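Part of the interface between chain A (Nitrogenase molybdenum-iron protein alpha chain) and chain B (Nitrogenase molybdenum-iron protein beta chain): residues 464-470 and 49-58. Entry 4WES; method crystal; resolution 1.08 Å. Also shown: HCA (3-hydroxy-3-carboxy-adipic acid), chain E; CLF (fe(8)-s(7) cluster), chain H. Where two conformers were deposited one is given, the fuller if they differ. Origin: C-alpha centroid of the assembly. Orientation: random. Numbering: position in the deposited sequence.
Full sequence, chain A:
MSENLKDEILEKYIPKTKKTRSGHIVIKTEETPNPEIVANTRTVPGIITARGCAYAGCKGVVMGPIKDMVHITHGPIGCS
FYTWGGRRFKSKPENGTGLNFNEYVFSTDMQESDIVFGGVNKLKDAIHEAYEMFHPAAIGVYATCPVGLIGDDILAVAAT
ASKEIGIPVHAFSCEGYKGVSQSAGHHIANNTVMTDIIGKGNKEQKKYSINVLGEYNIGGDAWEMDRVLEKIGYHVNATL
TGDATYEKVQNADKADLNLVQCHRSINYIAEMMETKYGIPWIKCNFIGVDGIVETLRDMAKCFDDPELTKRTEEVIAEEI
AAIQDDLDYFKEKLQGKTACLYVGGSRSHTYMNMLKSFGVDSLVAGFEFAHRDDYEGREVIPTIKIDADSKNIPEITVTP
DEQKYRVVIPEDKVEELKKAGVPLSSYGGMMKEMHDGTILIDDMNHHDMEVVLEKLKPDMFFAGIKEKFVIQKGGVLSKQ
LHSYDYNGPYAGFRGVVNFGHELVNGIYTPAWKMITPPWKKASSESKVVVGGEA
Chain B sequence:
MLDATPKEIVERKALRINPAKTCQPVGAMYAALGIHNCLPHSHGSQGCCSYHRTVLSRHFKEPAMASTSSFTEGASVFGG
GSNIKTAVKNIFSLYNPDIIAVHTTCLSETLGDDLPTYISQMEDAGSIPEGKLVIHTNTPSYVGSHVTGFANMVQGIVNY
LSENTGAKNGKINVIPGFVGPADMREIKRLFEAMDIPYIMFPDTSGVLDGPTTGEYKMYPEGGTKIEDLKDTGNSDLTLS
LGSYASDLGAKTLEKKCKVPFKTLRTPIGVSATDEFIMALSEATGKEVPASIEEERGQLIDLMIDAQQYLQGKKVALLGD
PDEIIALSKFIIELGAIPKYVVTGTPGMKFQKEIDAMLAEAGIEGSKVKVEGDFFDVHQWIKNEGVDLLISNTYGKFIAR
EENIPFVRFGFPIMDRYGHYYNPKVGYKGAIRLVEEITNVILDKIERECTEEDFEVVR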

# COMPACT_ATOMS: atom_id res chain seq x y z
N GLY A 464 29.35 1.72 -6.40
CA GLY A 464 28.58 1.86 -5.19
C GLY A 464 27.35 2.70 -5.37
O GLY A 464 26.93 3.01 -6.52
N ILE A 465 26.77 3.12 -4.26
CA ILE A 465 25.51 3.83 -4.28
C ILE A 465 25.61 5.25 -4.85
O ILE A 465 24.64 5.76 -5.40
N LYS A 466 26.76 5.90 -4.66
CA LYS A 466 26.90 7.28 -5.14
C LYS A 466 27.05 7.31 -6.65
O LYS A 466 26.59 8.27 -7.29
N GLU A 467 27.67 6.30 -7.23
CA GLU A 467 27.84 6.23 -8.67
C GLU A 467 26.66 5.61 -9.38
O GLU A 467 26.41 5.91 -10.56
N LYS A 468 25.93 4.72 -8.71
CA LYS A 468 24.97 3.83 -9.40
C LYS A 468 24.01 4.64 -10.30
O LYS A 468 23.85 4.31 -11.48
N PHE A 469 23.33 5.61 -9.72
CA PHE A 469 22.29 6.31 -10.47
C PHE A 469 22.87 7.29 -11.50
O PHE A 469 22.22 7.57 -12.50
N VAL A 470 24.07 7.80 -11.25
CA VAL A 470 24.74 8.63 -12.25
C VAL A 470 24.93 7.82 -13.51
O VAL A 470 24.65 8.28 -14.62
N CYS B 49 30.71 14.12 3.67
CA CYS B 49 30.16 14.32 2.33
C CYS B 49 29.66 12.99 1.77
O CYS B 49 28.54 12.90 1.24
N SER B 50 30.47 11.94 1.88
CA SER B 50 30.06 10.63 1.35
C SER B 50 28.79 10.12 2.01
O SER B 50 27.85 9.68 1.34
N TYR B 51 28.74 10.17 3.34
CA TYR B 51 27.56 9.71 4.05
C TYR B 51 26.32 10.50 3.69
O TYR B 51 25.21 9.96 3.56
N HIS B 52 26.47 11.81 3.55
CA HIS B 52 25.31 12.71 3.33
C HIS B 52 24.78 12.57 1.92
O HIS B 52 23.56 12.50 1.70
N ARG B 53 25.67 12.52 0.94
CA ARG B 53 25.26 12.19 -0.42
C ARG B 53 24.55 10.86 -0.47
O ARG B 53 23.56 10.66 -1.17
N THR B 54 25.09 9.88 0.27
CA THR B 54 24.56 8.52 0.25
C THR B 54 23.15 8.44 0.73
O THR B 54 22.31 7.73 0.13
N VAL B 55 22.83 9.10 1.85
CA VAL B 55 21.47 8.98 2.38
C VAL B 55 20.47 9.57 1.39
O VAL B 55 19.36 9.06 1.23
N LEU B 56 20.83 10.67 0.73
CA LEU B 56 19.95 11.25 -0.28
C LEU B 56 19.71 10.27 -1.44
O LEU B 56 18.56 10.15 -1.89
N SER B 57 20.75 9.60 -1.92
CA SER B 57 20.54 8.62 -2.98
C SER B 57 19.72 7.42 -2.50
O SER B 57 18.90 6.89 -3.28
N ARG B 58 19.91 6.99 -1.26
CA ARG B 58 19.12 5.86 -0.74
C ARG B 58 17.63 6.19 -0.61
O ARG B 58 16.77 5.32 -0.78

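The most distinctive feature of this contact is a buried lysine that ties the two helices to each other and, through one water, to the bound 3-hydroxy-3-carboxy-adipic acid. Lys A466 points toward chain B and is the most extensively covered residue of the two stretches. Its side chain is not extended: chi1 is m, chi2 t, and chi3 and chi4 both m, so the chain bends in its outer half and carries the ammonium group to Ser B50 (chi1 t), where NZ of Lys A466 donates a hydrogen bond to OG of Ser B50 at 3.1 Å. NZ of Lys A466 also donates to water 1 at 2.9 Å. That water in turn donates to OG1 of Thr B54 at 2.8 Å and to O4 of HCA at 2.7 Å, so water 1 bridges the ammonium group and the ligand carboxylate.

The aliphatic part of the lysine packs against chain B. Its CG lies 3.5 Å from OG1 of Thr B54, a residue with chi1 m whose hydroxyl donates back to its own helix, OG1 of Thr B54 to O of Ser B50 at 2.7 Å. Arg B53 (m, t, p, with chi4 at -153°) also points toward chain A and lays one face of its guanidinium over the lysine methylene, with NH1 of Arg B53 3.8 Å from CD of Lys A466. The same guanidinium also binds water: NH2 of Arg B53 donates to water 2 at 2.9 Å and to water 3 at 3.0 Å, and both waters lie 2.9 Å from O of Lys A466, the bond from water 2 being weak.

Ile A465 (t, p) adds apolar packing and also points toward chain B. CG2 of Ile A465 meets CG2 of Thr B54 at 3.6 Å, while CG1 of Ile A465 sits 4.2 Å from both CB of Ser B57 and CG of Arg B58. Ser B57 (chi1 m) points toward chain A, its OG being hydrogen-bonded elsewhere in the structure; Arg B58 (m, t, t) leaves its helix sideways, but its end comes nearer. The backbone of Ile A465 holds the ligand, with N of Ile A465 donating to O3 of HCA at 2.8 Å. Further along, Phe A469 (chi1 m) points toward chain B, and its CE2 comes to 3.9 Å from O of Ser B57 in an oblique approach.

Tyr B51 and Val B55 point away from chain A. His B52 takes no part in the packing either, and directs its ring edge at the Fe-S cluster, with NE2 of His B52 3.4 Å from S4B of CLF.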

# COMPACT_ATOMS: atom_id res chain seq x y z
CB ILE A 465 24.91 3.81 -2.85
CG1 ILE A 465 23.47 4.29 -2.82
CG2 ILE A 465 25.76 4.63 -1.88
CD1 ILE A 465 22.53 3.48 -3.62
CB LYS A 466 28.05 8.00 -4.45
CG LYS A 466 27.87 8.07 -2.93
CD LYS A 466 28.89 8.94 -2.22
CE LYS A 466 30.33 8.60 -2.42
NZ LYS A 466 30.68 7.22 -1.97
CB GLU A 467 29.09 5.43 -9.02
CG GLU A 467 30.40 5.89 -8.39
CD GLU A 467 30.76 5.21 -7.08
OE1 GLU A 467 29.85 4.65 -6.40
OE2 GLU A 467 31.98 5.22 -6.74
CB LYS A 468 24.12 3.05 -8.39
CG LYS A 468 23.12 2.14 -9.08
CD LYS A 468 22.17 1.46 -8.09
CE LYS A 468 21.16 0.56 -8.75
NZ LYS A 468 21.70 -0.77 -9.13
CB PHE A 469 21.27 6.96 -9.53
CG PHE A 469 20.62 5.96 -8.63
CD1 PHE A 469 19.79 4.97 -9.15
CD2 PHE A 469 20.81 6.01 -7.26
CE1 PHE A 469 19.22 4.02 -8.34
CE2 PHE A 469 20.23 5.06 -6.45
CZ PHE A 469 19.45 4.07 -6.97
CB VAL A 470 26.13 9.11 -11.71
CG1 VAL A 470 26.94 9.81 -12.79
CG2 VAL A 470 25.94 10.02 -10.50
CB CYS B 49 31.22 14.92 1.43
SG CYS B 49 30.66 15.32 -0.24
CB SER B 50 31.17 9.61 1.51
OG SER B 50 30.77 8.38 0.89
CB TYR B 51 27.78 9.77 5.56
CG TYR B 51 28.60 8.68 6.19
CD1 TYR B 51 28.69 7.39 5.67
CD2 TYR B 51 29.17 8.89 7.45
CE1 TYR B 51 29.34 6.36 6.34
CE2 TYR B 51 29.83 7.87 8.13
CZ TYR B 51 29.90 6.62 7.59
OH TYR B 51 30.56 5.64 8.31
CB HIS B 52 25.70 14.15 3.71
CG HIS B 52 26.17 14.23 5.13
ND1 HIS B 52 26.85 15.32 5.61
CD2 HIS B 52 26.15 13.30 6.12
CE1 HIS B 52 27.21 15.07 6.85
NE2 HIS B 52 26.81 13.85 7.18
CB ARG B 53 26.49 12.13 -1.35
CG ARG B 53 27.14 13.50 -1.59
CD ARG B 53 28.40 13.34 -2.42
NE ARG B 53 28.04 12.87 -3.76
CZ ARG B 53 28.81 12.16 -4.56
NH1 ARG B 53 30.06 11.88 -4.25
NH2 ARG B 53 28.30 11.73 -5.71
CB THR B 54 25.50 7.58 1.05
OG1 THR B 54 26.74 7.46 0.33
CG2 THR B 54 24.91 6.22 1.26
CB VAL B 55 21.34 9.55 3.81
CG1 VAL B 55 21.47 11.05 3.82
CG2 VAL B 55 20.02 9.11 4.44
CB LEU B 56 20.52 12.57 -0.77
CG LEU B 56 20.53 13.71 0.27
CD1 LEU B 56 21.29 14.91 -0.27
CD2 LEU B 56 19.11 14.12 0.67
CB SER B 57 21.86 8.13 -3.55
OG SER B 57 22.51 9.14 -4.29
CB ARG B 58 19.68 5.40 0.61
CG ARG B 58 20.99 4.70 0.49
CD ARG B 58 21.62 4.43 1.88
NE ARG B 58 22.79 3.56 1.76
CZ ARG B 58 23.75 3.45 2.69
NH1 ARG B 58 23.61 4.07 3.86
NH2 ARG B 58 24.81 2.72 2.43
C1 HCA E . 31.95 2.90 3.64
C2 HCA E . 30.83 1.86 3.55
C3 HCA E . 30.54 1.38 2.13
C4 HCA E . 29.68 2.38 1.34
C5 HCA E . 29.21 1.69 0.04
C6 HCA E . 28.76 2.54 -1.12
C7 HCA E . 29.77 0.06 2.20
O1 HCA E . 32.80 2.95 2.74
O2 HCA E . 31.99 3.63 4.64
O3 HCA E . 27.77 2.13 -1.79
O4 HCA E . 29.38 3.59 -1.38
O5 HCA E . 30.23 -0.90 1.54
O6 HCA E . 28.72 0.01 2.85
O7 HCA E . 31.75 1.19 1.42
FE1 CLF H . 34.16 13.00 10.77
FE2 CLF H . 32.33 12.80 9.09
FE3 CLF H . 33.85 10.54 9.50
FE4 CLF H . 32.10 11.48 11.35
S1 CLF H . 32.01 13.87 11.30
S2A CLF H . 34.53 12.53 8.51
S4A CLF H . 31.58 10.63 9.30
S3A CLF H . 34.30 10.89 11.77
FE5 CLF H . 28.92 12.53 12.14
FE6 CLF H . 29.52 16.07 12.58
FE7 CLF H . 27.72 14.72 11.00
FE8 CLF H . 30.18 14.51 9.94
S2B CLF H . 28.18 14.32 13.22
S3B CLF H . 29.09 16.46 10.35
S4B CLF H . 28.55 12.86 9.90
O HOH W 1 29.03 5.95 -0.02
O HOH W 2 28.98 9.81 -7.71
O HOH W 3 25.51 10.75 -6.31